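Local coordinates for peptide synthase (Silicibacter pomeroyi DSS-3, PDB 2QTP), which is of unknown function but has a variant of the Bacillus chorismate mutase fold and may take part in amino-acid metabolism, at residues N155-R159 and A160-M164. Numbering follows the deposited sequence.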
ATOM      1  N   ASN A 155       9.806   0.079  10.432  1.00 65.93           N
ATOM      2  CA  ASN A 155      10.233  -0.359  11.746  1.00 67.61           C
ATOM      3  C   ASN A 155       9.276   0.056  12.854  1.00 67.32           C
ATOM      4  O   ASN A 155       9.100  -0.674  13.817  1.00 65.09           O
ATOM      5  CB  ASN A 155      11.684   0.104  12.070  1.00 69.31           C
ATOM      6  CG  ASN A 155      11.768   1.594  12.416  1.00 77.60           C
ATOM      7  OD1 ASN A 155      11.338   2.451  11.631  1.00 81.44           O
ATOM      8  ND2 ASN A 155      12.283   1.907  13.618  1.00 72.08           N
ATOM      9  N   ASP A 156       8.601   1.192  12.694  1.00 67.08           N
ATOM     10  CA  ASP A 156       7.816   1.739  13.787  1.00 66.35           C
ATOM     11  C   ASP A 156       6.326   1.852  13.482  1.00 66.18           C
ATOM     12  O   ASP A 156       5.621   2.590  14.138  1.00 63.41           O
ATOM     13  CB  ASP A 156       8.380   3.118  14.117  1.00 67.41           C
ATOM     14  CG  ASP A 156       8.194   4.124  12.959  1.00 71.09           C
ATOM     15  OD1 ASP A 156       7.987   3.746  11.775  1.00 75.15           O
ATOM     16  OD2 ASP A 156       8.290   5.316  13.240  1.00 73.20           O
ATOM     17  N   ALA A 157       5.839   1.108  12.499  1.00 63.72           N
ATOM     18  CA  ALA A 157       4.476   1.253  12.098  1.00 62.01           C
ATOM     19  C   ALA A 157       3.954  -0.084  11.604  1.00 62.95           C
ATOM     20  O   ALA A 157       4.742  -0.944  11.182  1.00 64.29           O
ATOM     21  CB  ALA A 157       4.356   2.343  11.007  1.00 59.98           C
ATOM     22  N   PRO A 158       2.630  -0.306  11.708  1.00 64.56           N
ATOM     23  CA  PRO A 158       1.626   0.556  12.364  1.00 65.37           C
ATOM     24  C   PRO A 158       1.559   0.339  13.888  1.00 65.45           C
ATOM     25  O   PRO A 158       1.514  -0.792  14.361  1.00 66.01           O
ATOM     26  CB  PRO A 158       0.319   0.080  11.747  1.00 63.96           C
ATOM     27  CG  PRO A 158       0.555  -1.395  11.499  1.00 65.01           C
ATOM     28  CD  PRO A 158       2.004  -1.498  11.100  1.00 64.81           C
ATOM     29  N   ARG A 159       1.563   1.427  14.644  0.50 65.35           N
ATOM     30  CA  ARG A 159       1.340   1.346  16.071  0.50 64.55           C
ATOM     31  C   ARG A 159      -0.103   0.885  16.293  0.50 64.19           C
ATOM     32  O   ARG A 159      -0.905   0.815  15.357  0.50 61.33           O
ATOM     33  CB  ARG A 159       1.547   2.701  16.721  0.50 65.10           C
ATOM     34  CG  ARG A 159       2.972   3.252  16.648  0.50 72.53           C
ATOM     35  CD  ARG A 159       2.885   4.713  17.066  0.50 76.21           C
ATOM     36  NE  ARG A 159       4.122   5.478  16.944  0.50 77.03           N
ATOM     37  CZ  ARG A 159       4.157   6.808  16.924  0.50 70.02           C
ATOM     38  NH1 ARG A 159       3.032   7.515  16.987  0.50 58.65           N
ATOM     39  NH2 ARG A 159       5.311   7.438  16.824  0.50 67.90           N
ATOM     40  N   ALA A 160      -0.434   0.577  17.530  1.00 62.85           N
ATOM     41  CA  ALA A 160      -1.751   0.016  17.850  1.00 64.24           C
ATOM     42  C   ALA A 160      -2.949   0.863  17.379  1.00 61.99           C
ATOM     43  O   ALA A 160      -3.994   0.321  16.965  1.00 64.11           O
ATOM     44  CB  ALA A 160      -1.810  -0.291  19.392  1.00 61.36           C
ATOM     45  N   ASN A 161      -2.795   2.183  17.396  1.00 62.77           N
ATOM     46  CA  ASN A 161      -3.864   3.087  16.968  1.00 65.33           C
ATOM     47  C   ASN A 161      -3.718   3.615  15.541  1.00 64.59           C
ATOM     48  O   ASN A 161      -4.305   4.637  15.213  1.00 64.69           O
ATOM     49  CB  ASN A 161      -3.977   4.280  17.930  1.00 63.81           C
ATOM     50  CG  ASN A 161      -2.744   5.257  17.854  1.00 76.57           C
ATOM     51  OD1 ASN A 161      -1.613   4.870  17.487  1.00 77.53           O
ATOM     52  ND2 ASN A 161      -2.980   6.517  18.232  1.00 74.12           N
ATOM     53  N   GLU A 162      -2.963   2.906  14.694  1.00 65.52           N
ATOM     54  CA  GLU A 162      -2.712   3.339  13.331  1.00 64.65           C
ATOM     55  C   GLU A 162      -3.157   2.338  12.277  1.00 64.97           C
ATOM     56  O   GLU A 162      -3.489   1.192  12.590  1.00 62.68           O
ATOM     57  CB  GLU A 162      -1.213   3.597  13.149  1.00 64.20           C
ATOM     58  CG  GLU A 162      -0.640   4.675  14.078  1.00 62.77           C
ATOM     59  CD  GLU A 162       0.839   4.969  13.835  1.00 65.10           C
ATOM     60  OE1 GLU A 162       1.643   4.027  13.575  1.00 63.82           O
ATOM     61  OE2 GLU A 162       1.191   6.159  13.887  1.00 63.58           O
ATOM     62  N   ILE A 163      -3.116   2.803  11.024  1.00 65.20           N
ATOM     63  CA  ILE A 163      -3.252   1.967   9.807  1.00 66.43           C
ATOM     64  C   ILE A 163      -2.086   2.296   8.840  1.00 67.40           C
ATOM     65  O   ILE A 163      -1.743   3.476   8.663  1.00 67.33           O
ATOM     66  CB  ILE A 163      -4.594   2.158   9.061  1.00 65.41           C
ATOM     67  CG1 ILE A 163      -5.779   1.977   9.995  1.00 73.69           C
ATOM     68  CG2 ILE A 163      -4.770   1.151   7.909  1.00 64.12           C
ATOM     69  CD1 ILE A 163      -7.129   2.122   9.307  1.00 63.52           C
HETATM   70  N   MSE A 164      -1.447   1.248   8.291  1.00 66.80           N
HETATM   71  CA  MSE A 164      -0.384   1.384   7.295  1.00 64.78           C
HETATM   72  C   MSE A 164      -1.019   0.958   5.964  1.00 65.41           C
HETATM   73  O   MSE A 164      -1.470  -0.173   5.807  1.00 64.28           O
HETATM   74  CB  MSE A 164       0.834   0.517   7.658  1.00 68.39           C
HETATM   75  CG  MSE A 164       2.027   0.767   6.822  1.00 65.84           C
HETATM   76 SE   MSE A 164       3.602  -0.184   7.251  0.75 63.87          SE
HETATM   77  CE  MSE A 164       3.073  -2.021   6.694  1.00 63.06           C
TER
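Arg-159 and Glu-162 are the first and last residues of a type I beta turn that brings the loop after strand 148-152 into strand 162-171, part of the mixed sheet of this chorismate mutase-like fold. Glu-162 N closes the turn on Arg-159 O at 3.0 Å. The side chain of Glu-162 then reaches back over the turn: CG stands beside its own backbone N (chi1 -60°) and the chain runs extended, which carries OE1 to Arg-159 N at 2.8 Å. That bond is nearly straight (167°) and uses the anti side of the carboxylate, somewhat out of its plane. The extended Arg-159 chain crosses that of Glu-162 at a slant, its CB and CG against OE1. In the conformer described, one of two modelled for Arg-159, the guanidinium and carboxylate planes are only 10° apart, yet OE2 lies well out of the guanidinium plane and no N-H points at it; the salt bridge from NH1 to OE2 is long, at 3.9 Å, and purely electrostatic. Another charge on OE2 is Arg-6 of strand 5-15, which also pairs with Asp-156, itself held by Lys-7. An alanine in place of Glu-162 would probably leave the backbone N-H of Arg-159 without its acceptor and take a carboxylate away from Arg-6. Beneath the turn, Pro-158, entered through a cis peptide bond, lays its ring against the start of the strand. Met-164, a selenomethionine, comes in across that ring, its CB 4.1 Å from Pro-158 CB, its CG anti to the backbone N and the chain extended as far as SE, which ends 4.2 Å from Ala-157 O.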